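Local coordinates for hypothetical protein (Giardia lamblia, PDB 3I3F) that is of unknown function but belongs to the endoribonuclease L-PSP (RidA) family and binds short carboxylic acids in clefts between its subunits, at the pentanoic acid site, the butanoic acid site and the interface of chains A and C. Coordinates in Å, arbitrary orientation; residue numbers count along the deposited sequence, not the author numbering. Chains: chain A/B/C, Hypothetical protein.

Contact 1: the pentanoic acid site. Residues chain A 26, 29, 43, 45, 126, 132; chain B 118-120. With LEA (pentanoic acid), chain D.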
# COMPACT_ATOMS: atom_id res chain seq x y z
N PHE A 26 11.86 14.70 -3.89
CA PHE A 26 10.68 15.46 -4.31
C PHE A 26 10.11 16.23 -3.13
O PHE A 26 10.03 15.71 -2.01
CB PHE A 26 9.62 14.52 -4.91
CG PHE A 26 10.15 13.65 -6.01
CD1 PHE A 26 10.53 14.20 -7.23
CD2 PHE A 26 10.27 12.28 -5.83
CE1 PHE A 26 11.02 13.39 -8.25
CE2 PHE A 26 10.76 11.46 -6.85
CZ PHE A 26 11.14 12.02 -8.06
N VAL A 29 7.43 14.66 -0.83
CA VAL A 29 7.61 13.23 -0.61
C VAL A 29 8.81 12.92 0.28
O VAL A 29 9.95 13.19 -0.08
CB VAL A 29 7.80 12.50 -1.96
CG1 VAL A 29 7.86 10.99 -1.76
CG2 VAL A 29 6.69 12.88 -2.93
N GLY A 43 7.61 7.02 -2.83
CA GLY A 43 7.52 6.51 -4.20
C GLY A 43 8.81 6.72 -4.96
O GLY A 43 9.43 7.79 -4.87
N VAL A 45 10.77 6.48 -8.76
CA VAL A 45 10.51 6.57 -10.19
C VAL A 45 11.84 6.69 -10.94
O VAL A 45 12.89 6.85 -10.32
CB VAL A 45 9.60 7.77 -10.51
CG1 VAL A 45 8.22 7.58 -9.87
CG2 VAL A 45 10.24 9.08 -10.05
N GLN A 126 1.71 10.00 -12.80
CA GLN A 126 2.00 11.39 -13.15
C GLN A 126 2.72 11.47 -14.50
O GLN A 126 3.29 10.48 -14.97
CB GLN A 126 2.81 12.06 -12.03
CG GLN A 126 2.00 12.27 -10.75
CD GLN A 126 2.85 12.69 -9.56
OE1 GLN A 126 3.97 13.18 -9.72
NE2 GLN A 126 2.30 12.52 -8.36
N GLU A 132 6.22 3.05 -11.38
CA GLU A 132 6.48 3.61 -10.06
C GLU A 132 6.45 2.49 -9.04
O GLU A 132 5.54 1.65 -9.07
CB GLU A 132 5.45 4.68 -9.72
CG GLU A 132 5.73 5.39 -8.40
CD GLU A 132 4.86 6.61 -8.16
OE1 GLU A 132 4.12 7.02 -9.08
OE2 GLU A 132 4.93 7.16 -7.04
N ARG B 118 5.54 9.01 0.86
CA ARG B 118 4.25 9.03 0.19
C ARG B 118 4.36 8.67 -1.28
O ARG B 118 5.43 8.65 -1.87
CB ARG B 118 3.53 10.38 0.37
CG ARG B 118 4.03 11.52 -0.49
CD ARG B 118 2.98 12.62 -0.60
NE ARG B 118 2.83 13.08 -1.97
CZ ARG B 118 2.03 14.07 -2.35
NH1 ARG B 118 1.31 14.74 -1.46
NH2 ARG B 118 1.95 14.40 -3.63
N CYS B 119 3.21 8.27 -1.82
CA CYS B 119 3.04 8.07 -3.24
C CYS B 119 1.65 8.59 -3.56
O CYS B 119 0.80 8.71 -2.67
CB CYS B 119 3.20 6.60 -3.63
SG CYS B 119 1.95 5.50 -2.98
N CYS B 120 1.44 8.94 -4.83
CA CYS B 120 0.18 9.54 -5.25
C CYS B 120 -0.10 9.14 -6.69
O CYS B 120 0.69 9.44 -7.59
CB CYS B 120 0.25 11.06 -5.12
SG CYS B 120 -1.32 11.90 -5.44
C2 LEA D . 4.02 11.83 -5.00
O2 LEA D . 3.70 11.21 -3.96
C3 LEA D . 5.28 11.47 -5.75
C4 LEA D . 5.95 10.22 -5.18
C5 LEA D . 7.24 9.84 -5.91
C6 LEA D . 7.42 10.53 -7.25
O1 LEA D . 3.32 12.76 -5.46
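The backbone of B:Arg118, B:Cys119 and B:Cys120 runs extended in strand 117-123, while A:Gly43 turns its carbonyl towards the pentanoic acid tail. This is the inter-subunit cleft typical of the RidA family: chain B supplies the anion-binding arginine, and chain A lines most of the apolar end. The acid may come from purification or crystallisation. B:Arg118 starts in the crowded position, CG between the backbone N and carbonyl carbon (chi1 77°), and bends at chi3 to meet the carboxylate side-on. B:Arg118 NE donates to LEA O2 at 2.9 Å. B:Arg118 NH2 makes a straighter bond and salt bridge to LEA O1 at 2.8 Å (170° at H). Both oxygens lie near the guanidinium plane, so the pairing fixes the carboxylate's rotation. A:Gln126, extended beyond CG, reaches LEA O1 with its amide NE2 at 3.1 Å, giving that oxygen a second donor; LEA O1 lies in the amide plane. Along the chain, A:Val29 CG2 presses on LEA C3 at 3.5 Å. The carboxylate oxygen A:Glu132 OE2 comes alongside LEA C4 and C5. The terminal methyl, LEA C6, lies over the A:Phe26 ring face near its CD2-CE2 rim, with A:Phe26 CE2 3.5 Å away, and A:Val45 CG1 reaches LEA C6 at 4.0 Å.

Contact 2: the butanoic acid site. Residues chain C 118-120; chain B 26, 29, 43, 126, 132. With BUA (butanoic acid), chain E.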
# COMPACT_ATOMS: atom_id res chain seq x y z
N ARG C 118 -8.67 -1.40 6.29
CA ARG C 118 -8.98 -1.73 4.91
C ARG C 118 -9.04 -0.48 4.04
O ARG C 118 -9.39 0.60 4.51
CB ARG C 118 -10.32 -2.45 4.84
CG ARG C 118 -10.50 -3.29 3.60
CD ARG C 118 -11.91 -3.86 3.49
NE ARG C 118 -12.78 -3.05 2.64
CZ ARG C 118 -13.91 -3.48 2.08
NH1 ARG C 118 -14.34 -4.72 2.28
NH2 ARG C 118 -14.63 -2.66 1.32
N CYS C 119 -8.69 -0.65 2.77
CA CYS C 119 -9.10 0.28 1.73
C CYS C 119 -9.49 -0.55 0.52
O CYS C 119 -9.13 -1.72 0.41
CB CYS C 119 -7.99 1.28 1.40
SG CYS C 119 -6.53 0.56 0.64
N CYS C 120 -10.27 0.06 -0.38
CA CYS C 120 -10.76 -0.63 -1.56
C CYS C 120 -10.97 0.35 -2.71
O CYS C 120 -11.76 1.29 -2.59
CB CYS C 120 -12.08 -1.35 -1.24
SG CYS C 120 -12.69 -2.39 -2.58
N PHE B 26 -16.52 3.14 9.23
CA PHE B 26 -17.18 2.42 8.15
C PHE B 26 -17.35 0.95 8.52
O PHE B 26 -16.47 0.34 9.11
CB PHE B 26 -16.38 2.56 6.85
CG PHE B 26 -16.08 3.98 6.47
CD1 PHE B 26 -17.11 4.88 6.20
CD2 PHE B 26 -14.77 4.43 6.38
CE1 PHE B 26 -16.83 6.19 5.85
CE2 PHE B 26 -14.48 5.74 6.03
CZ PHE B 26 -15.52 6.63 5.77
N VAL B 29 -14.58 -1.58 7.57
CA VAL B 29 -13.23 -1.03 7.65
C VAL B 29 -12.79 -0.80 9.09
O VAL B 29 -13.38 0.01 9.81
CB VAL B 29 -13.18 0.32 6.91
CG1 VAL B 29 -11.76 0.87 6.87
CG2 VAL B 29 -13.75 0.19 5.49
N GLY B 43 -8.66 3.17 5.46
CA GLY B 43 -8.77 4.26 4.49
C GLY B 43 -9.53 5.45 5.05
O GLY B 43 -10.53 5.28 5.75
N GLN B 126 -14.78 5.38 -5.06
CA GLN B 126 -16.21 5.18 -4.82
C GLN B 126 -16.98 6.48 -5.04
O GLN B 126 -16.40 7.57 -4.99
CB GLN B 126 -16.46 4.61 -3.42
CG GLN B 126 -15.93 3.19 -3.23
CD GLN B 126 -15.94 2.74 -1.78
OE1 GLN B 126 -16.65 3.29 -0.94
NE2 GLN B 126 -15.15 1.72 -1.47
N GLU B 132 -8.63 9.89 -1.47
CA GLU B 132 -8.61 8.89 -0.41
C GLU B 132 -7.17 8.69 0.02
O GLU B 132 -6.28 8.57 -0.82
CB GLU B 132 -9.22 7.57 -0.89
CG GLU B 132 -9.38 6.54 0.21
CD GLU B 132 -10.19 5.32 -0.20
OE1 GLU B 132 -10.85 5.37 -1.26
OE2 GLU B 132 -10.16 4.32 0.54
C1 BUA E . -12.35 3.85 3.59
C2 BUA E . -12.16 2.43 3.12
C3 BUA E . -13.44 1.89 2.48
C4 BUA E . -13.27 0.49 1.94
O1 BUA E . -12.30 -0.21 2.30
O2 BUA E . -14.14 0.05 1.15
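The carboxylate pocket of the RidA fold lies here between chains C and B, with strand 117-123 of chain C carrying the arginine and chain B providing much of the apolar wall. Butanoic acid is almost wholly buried; it may come from purification or crystallisation, and the structure alone does not show it to be a natural ligand. C:Arg118 leaves the backbone with CG anti to N (chi1 -158°) and turns sharply at chi3 (96°), which brings NE and one terminal nitrogen side-on to the acid. C:Arg118 NE donates to BUA O1 at 2.9 Å, nearly straight at 169°, and C:Arg118 NH2 donates to BUA O2 at 2.8 Å in a salt bridge. The two oxygens stay close to the guanidinium plane, so the head group is held at the guanidinium's edge. B:Gln126 NE2 adds a longer bond of 3.3 Å to BUA O2, which lies in the plane of the B:Gln126 amide and therefore accepts from two side chains. C:Cys120 turns its thiol anti to the backbone N, and its CB faces the carboxylate. Across the chain, B:Val29 CG2 touches both BUA C3 and BUA O1, each at 3.5 Å. B:Glu132, extended, brings OE2 beside BUA C1 and C2, where a charge on the carboxylate, if present, could polarise the nearby C-H groups. The methyl end lies off one face of the B:Phe26 ring, out at its CD2 rim, with B:Phe26 CD2 3.7 Å from BUA C1.

Contact 3: the interface of chains A and C. Residues chain A 98, 119-122; chain C 43, 88, 123-126, 132, 134.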
# COMPACT_ATOMS: atom_id res chain seq x y z
N GLU A 98 5.19 -4.36 -20.15
CA GLU A 98 4.95 -5.01 -18.86
C GLU A 98 5.83 -6.25 -18.71
O GLU A 98 6.41 -6.47 -17.64
CB GLU A 98 3.48 -5.39 -18.68
CG GLU A 98 3.22 -6.23 -17.42
CD GLU A 98 1.76 -6.27 -16.99
OE1 GLU A 98 0.90 -5.67 -17.67
OE2 GLU A 98 1.48 -6.90 -15.94
N CYS A 119 3.03 -6.88 -5.27
CA CYS A 119 1.84 -6.82 -6.09
C CYS A 119 2.12 -5.86 -7.24
O CYS A 119 3.07 -5.07 -7.18
CB CYS A 119 0.61 -6.38 -5.28
SG CYS A 119 0.68 -4.70 -4.63
N CYS A 120 1.32 -5.95 -8.29
CA CYS A 120 1.53 -5.15 -9.48
C CYS A 120 0.20 -4.91 -10.18
O CYS A 120 -0.49 -5.87 -10.57
CB CYS A 120 2.50 -5.85 -10.43
SG CYS A 120 2.96 -4.87 -11.88
N VAL A 121 -0.18 -3.65 -10.32
CA VAL A 121 -1.40 -3.27 -11.03
C VAL A 121 -1.12 -2.07 -11.92
O VAL A 121 -0.12 -1.38 -11.75
CB VAL A 121 -2.55 -2.93 -10.07
CG1 VAL A 121 -2.86 -4.12 -9.16
CG2 VAL A 121 -2.21 -1.70 -9.24
N ARG A 122 -2.03 -1.83 -12.86
CA ARG A 122 -1.95 -0.67 -13.75
C ARG A 122 -2.65 0.52 -13.11
O ARG A 122 -3.69 0.36 -12.46
CB ARG A 122 -2.60 -0.96 -15.10
CG ARG A 122 -2.04 -2.15 -15.85
CD ARG A 122 -0.56 -2.01 -16.11
NE ARG A 122 -0.11 -2.93 -17.15
CZ ARG A 122 -0.09 -2.64 -18.45
NH1 ARG A 122 0.34 -3.54 -19.32
NH2 ARG A 122 -0.50 -1.45 -18.87
N GLY C 43 0.80 -10.37 -3.19
CA GLY C 43 -0.57 -10.25 -3.69
C GLY C 43 -1.26 -11.60 -3.80
O GLY C 43 -0.65 -12.58 -4.23
N PHE C 88 -8.03 -4.45 -4.36
CA PHE C 88 -8.21 -3.93 -5.71
C PHE C 88 -9.31 -4.75 -6.37
O PHE C 88 -9.17 -5.96 -6.53
CB PHE C 88 -6.92 -4.05 -6.53
CG PHE C 88 -5.85 -3.07 -6.13
CD1 PHE C 88 -6.06 -1.70 -6.25
CD2 PHE C 88 -4.61 -3.51 -5.67
CE1 PHE C 88 -5.07 -0.79 -5.90
CE2 PHE C 88 -3.62 -2.61 -5.32
CZ PHE C 88 -3.84 -1.25 -5.43
N ALA C 123 -9.09 -0.90 -10.01
CA ALA C 123 -7.84 -0.85 -10.75
C ALA C 123 -7.88 -1.84 -11.91
O ALA C 123 -8.66 -2.79 -11.89
CB ALA C 123 -6.67 -1.16 -9.84
N GLN C 124 -7.05 -1.60 -12.92
CA GLN C 124 -6.91 -2.53 -14.04
C GLN C 124 -5.95 -3.64 -13.62
O GLN C 124 -4.74 -3.42 -13.50
CB GLN C 124 -6.42 -1.80 -15.29
CG GLN C 124 -6.15 -2.70 -16.49
CD GLN C 124 -5.86 -1.92 -17.76
OE1 GLN C 124 -5.56 -0.73 -17.71
NE2 GLN C 124 -5.93 -2.60 -18.89
N LEU C 125 -6.51 -4.82 -13.37
CA LEU C 125 -5.74 -5.97 -12.91
C LEU C 125 -5.26 -6.80 -14.08
O LEU C 125 -5.69 -6.59 -15.22
CB LEU C 125 -6.60 -6.83 -11.98
CG LEU C 125 -7.29 -6.10 -10.82
CD1 LEU C 125 -8.19 -7.05 -10.04
CD2 LEU C 125 -6.25 -5.47 -9.90
N GLN C 126 -4.37 -7.75 -13.81
CA GLN C 126 -3.86 -8.66 -14.84
C GLN C 126 -4.97 -9.55 -15.39
O GLN C 126 -6.04 -9.67 -14.79
CB GLN C 126 -2.69 -9.48 -14.29
CG GLN C 126 -1.44 -8.64 -14.00
CD GLN C 126 -0.38 -9.36 -13.18
OE1 GLN C 126 0.45 -8.73 -12.53
NE2 GLN C 126 -0.40 -10.69 -13.22
N GLU C 132 -8.22 -8.62 -6.23
CA GLU C 132 -6.88 -8.89 -5.74
C GLU C 132 -6.74 -8.25 -4.37
O GLU C 132 -7.15 -7.11 -4.17
CB GLU C 132 -5.83 -8.34 -6.70
CG GLU C 132 -4.40 -8.68 -6.30
CD GLU C 132 -3.37 -8.36 -7.37
OE1 GLU C 132 -3.76 -8.05 -8.52
OE2 GLU C 132 -2.16 -8.42 -7.06
N VAL C 134 -3.99 -7.19 -1.50
CA VAL C 134 -2.57 -6.90 -1.40
C VAL C 134 -2.25 -6.22 -0.08
O VAL C 134 -3.16 -5.80 0.65
CB VAL C 134 -2.10 -6.01 -2.57
CG1 VAL C 134 -2.51 -6.64 -3.90
CG2 VAL C 134 -2.67 -4.61 -2.45
O HOH W 1 -2.94 -7.30 -11.14
O HOH W 2 -0.51 -8.00 -8.96
O HOH W 3 -6.17 1.11 -13.12
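A:Arg122 N donates to the C:Gln124 carbonyl O at 3.2 Å, a nearly straight bond (165° at H) in the carbonyl plane that forms an antiparallel beta bridge between chains. Beyond it, the A:Arg122 and C:Gln124 side chains run side by side, their CB atoms 3.9 Å apart. A:Val121 sends CG1, anti to the carbonyl carbon (chi1 -59°), alongside C:Leu125, 3.7 Å from its CD2, while its CG2 lies over one face of C:Phe88 towards the rim. A:Cys119 packs tightly through CB on C:Val134 CG1 at 3.4 Å. Waters extend the polar contacts. Water 2 joins A:Cys120 N and O to C:Glu132 OE2, 2.6 Å away; water 1 joins A:Cys120 O to C:Glu132 OE1 and C:Gln126 N; water 3 joins A:Arg122 O to C:Gln124 N. In the next shell, A:Glu98 holds the guanidinium of A:Arg122, whose chain bends at chi2 (-58°): NH1 meets OE1 at 2.8 Å on its anti lone pair, and NE meets the same oxygen from above the carboxylate plane at 3.0 Å. Both nitrogens on one oxygen fix the guanidinium's rotation. A:Glu98 belongs to helix 95-108, so this helix braces strand 117-123 of chain A where it runs against the 124-126 segment and strand 131-139 of chain C.

Contact 4: the interface of chains A and C. Residues chain A 81-83, 114-117; chain C 15, 17, 30-33, 35, 40-42.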
# COMPACT_ATOMS: atom_id res chain seq x y z
N TYR A 81 17.16 -6.98 1.85
CA TYR A 81 16.42 -6.82 3.11
C TYR A 81 14.99 -6.31 2.90
O TYR A 81 14.25 -6.13 3.87
CB TYR A 81 17.18 -5.88 4.05
CG TYR A 81 18.46 -6.48 4.57
CD1 TYR A 81 18.50 -7.13 5.80
CD2 TYR A 81 19.63 -6.43 3.82
CE1 TYR A 81 19.67 -7.69 6.28
CE2 TYR A 81 20.81 -6.99 4.28
CZ TYR A 81 20.82 -7.62 5.51
OH TYR A 81 22.00 -8.17 5.97
N ILE A 82 14.59 -6.11 1.65
CA ILE A 82 13.22 -5.70 1.34
C ILE A 82 12.26 -6.84 1.68
O ILE A 82 12.48 -7.99 1.29
CB ILE A 82 13.04 -5.32 -0.14
CG1 ILE A 82 13.83 -4.06 -0.47
CG2 ILE A 82 11.57 -5.11 -0.47
CD1 ILE A 82 13.89 -3.74 -1.95
N VAL A 83 11.21 -6.51 2.44
CA VAL A 83 10.17 -7.45 2.84
C VAL A 83 9.01 -7.42 1.84
O VAL A 83 8.47 -8.45 1.45
CB VAL A 83 9.62 -7.07 4.23
CG1 VAL A 83 8.43 -7.95 4.61
CG2 VAL A 83 10.72 -7.15 5.28
N THR A 114 13.84 -16.11 -2.61
CA THR A 114 13.86 -15.00 -1.65
C THR A 114 13.33 -13.68 -2.21
O THR A 114 13.60 -12.61 -1.65
CB THR A 114 15.28 -14.77 -1.11
OG1 THR A 114 16.15 -14.39 -2.19
CG2 THR A 114 15.82 -16.02 -0.44
N ARG A 115 12.56 -13.73 -3.30
CA ARG A 115 11.96 -12.51 -3.84
C ARG A 115 10.98 -11.92 -2.83
O ARG A 115 10.27 -12.67 -2.16
CB ARG A 115 11.27 -12.77 -5.18
CG ARG A 115 12.23 -13.19 -6.26
CD ARG A 115 11.66 -13.08 -7.66
NE ARG A 115 12.76 -13.18 -8.62
CZ ARG A 115 12.91 -14.11 -9.56
NH1 ARG A 115 12.00 -15.05 -9.77
NH2 ARG A 115 13.99 -14.07 -10.33
N PRO A 116 10.95 -10.59 -2.69
CA PRO A 116 10.09 -9.98 -1.69
C PRO A 116 8.61 -10.07 -2.04
O PRO A 116 8.25 -10.34 -3.19
CB PRO A 116 10.54 -8.52 -1.67
CG PRO A 116 11.13 -8.28 -3.01
CD PRO A 116 11.76 -9.58 -3.41
N CYS A 117 7.76 -9.86 -1.04
CA CYS A 117 6.33 -9.76 -1.29
C CYS A 117 6.08 -8.66 -2.31
O CYS A 117 6.71 -7.60 -2.27
CB CYS A 117 5.57 -9.46 0.00
SG CYS A 117 5.70 -10.78 1.23
N PRO C 15 15.48 -11.03 5.93
CA PRO C 15 14.14 -11.49 6.32
C PRO C 15 13.80 -12.90 5.82
O PRO C 15 14.27 -13.32 4.76
CB PRO C 15 13.21 -10.47 5.65
CG PRO C 15 14.04 -9.27 5.47
CD PRO C 15 15.42 -9.75 5.21
N PHE C 17 11.67 -15.64 4.13
CA PHE C 17 10.63 -15.82 3.13
C PHE C 17 10.15 -17.26 3.15
O PHE C 17 10.95 -18.19 3.12
CB PHE C 17 11.13 -15.43 1.75
CG PHE C 17 11.50 -13.98 1.66
CD1 PHE C 17 10.52 -13.01 1.56
CD2 PHE C 17 12.83 -13.59 1.70
CE1 PHE C 17 10.86 -11.67 1.49
CE2 PHE C 17 13.17 -12.25 1.63
CZ PHE C 17 12.18 -11.29 1.53
N GLY C 30 7.14 -12.89 -3.88
CA GLY C 30 7.28 -13.49 -2.56
C GLY C 30 5.90 -13.75 -1.99
O GLY C 30 5.05 -12.87 -1.98
N GLN C 31 5.66 -14.98 -1.54
CA GLN C 31 4.34 -15.36 -1.07
C GLN C 31 4.12 -14.89 0.37
O GLN C 31 3.08 -14.33 0.69
CB GLN C 31 4.19 -16.88 -1.16
CG GLN C 31 2.76 -17.37 -1.13
CD GLN C 31 2.69 -18.84 -0.76
OE1 GLN C 31 3.01 -19.22 0.36
NE2 GLN C 31 2.28 -19.68 -1.71
N ILE C 32 5.12 -15.14 1.21
CA ILE C 32 5.07 -14.83 2.63
C ILE C 32 6.44 -14.33 3.08
O ILE C 32 7.47 -14.89 2.71
CB ILE C 32 4.77 -16.10 3.47
CG1 ILE C 32 3.48 -16.79 3.01
CG2 ILE C 32 4.69 -15.74 4.96
CD1 ILE C 32 3.26 -18.14 3.67
N ALA C 33 6.44 -13.27 3.89
CA ALA C 33 7.66 -12.81 4.56
C ALA C 33 7.37 -12.64 6.04
O ALA C 33 6.33 -12.11 6.42
CB ALA C 33 8.15 -11.52 3.96
N VAL C 35 9.03 -11.02 9.58
CA VAL C 35 10.04 -10.12 10.12
C VAL C 35 9.58 -9.56 11.47
O VAL C 35 8.52 -8.94 11.56
CB VAL C 35 10.35 -8.97 9.13
CG1 VAL C 35 9.09 -8.21 8.75
CG2 VAL C 35 11.40 -8.03 9.71
N TYR C 40 4.04 -10.48 6.35
CA TYR C 40 3.62 -9.77 5.15
C TYR C 40 3.33 -10.79 4.06
O TYR C 40 4.02 -11.81 3.97
CB TYR C 40 4.74 -8.83 4.67
CG TYR C 40 5.02 -7.67 5.61
CD1 TYR C 40 4.59 -6.39 5.31
CD2 TYR C 40 5.72 -7.87 6.80
CE1 TYR C 40 4.84 -5.32 6.16
CE2 TYR C 40 5.98 -6.81 7.66
CZ TYR C 40 5.54 -5.54 7.33
OH TYR C 40 5.79 -4.48 8.18
N LEU C 41 2.32 -10.53 3.24
CA LEU C 41 2.00 -11.40 2.11
C LEU C 41 2.16 -10.69 0.77
O LEU C 41 1.88 -9.50 0.65
CB LEU C 41 0.56 -11.92 2.21
CG LEU C 41 0.14 -12.71 3.45
CD1 LEU C 41 -1.29 -13.20 3.27
CD2 LEU C 41 1.08 -13.88 3.71
N GLY C 42 2.60 -11.45 -0.23
CA GLY C 42 2.52 -10.99 -1.61
C GLY C 42 1.07 -10.98 -2.05
O GLY C 42 0.20 -11.52 -1.35
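A:Val83 and A:Cys117 plug the apolar centre of this RidA-family subunit interface, between two copies of the same protein. A:Val83 points CG1, anti to its backbone N (chi1 174°), over the face of the C:Tyr40 ring, 3.5 Å from CD2, in a CH-pi contact; the two side chains cross at about a right angle. A:Val83 CG1 also touches C:Ala33 CB at 3.6 Å. The other branch, CG2, turns obliquely to C:Val35 CG1 and C:Pro15 CG. A:Cys117 carries SG beside its backbone N (chi1 -64°) and lodges it among main-chain atoms of strand 38-41, 3.4 Å from C:Tyr40 O, with C:Ala33 CB on another side. Its CB lies against the C:Leu41-C:Gly42 peptide. Further out, the C:Phe17 ring wedges among carbonyls of chain A. A:Thr114 O sits over one face towards the rim, 3.3 Å from C:Phe17 CE2, and A:Arg115 O lies above the same face. A:Ile82 O instead meets the ring edge in plane, 3.3 Å from C:Phe17 CZ, where the partly positive ring hydrogens could suit it. C:Pro15 crosses A:Tyr81 at about a right angle, CD 3.7 Å from A:Tyr81 CA. At the polar rim C:Gly30 N donates to A:Pro116 O at 2.9 Å; the donor stands 54° above the carbonyl plane, beside the parallel bridge that pairs A:Cys117 with C:Gly30.

Contacts 1 and 2 are the same type of pocket at two different subunit junctions, A with B and B with C; their C-alpha centres are about 20 Å apart. Contacts 3 and 4 lie at the third junction, C with A, about 17 Å from each other. Strand 117-123 serves all four, giving the arginine in contacts 1 and 2 and interface residues in contacts 3 and 4. Contact 3 also uses the equivalents of the pocket residues Cys119, Cys120, Gln126 and Glu132, so pocket and interface share part of one surface. Trimer assembly thereby builds each acid-binding site.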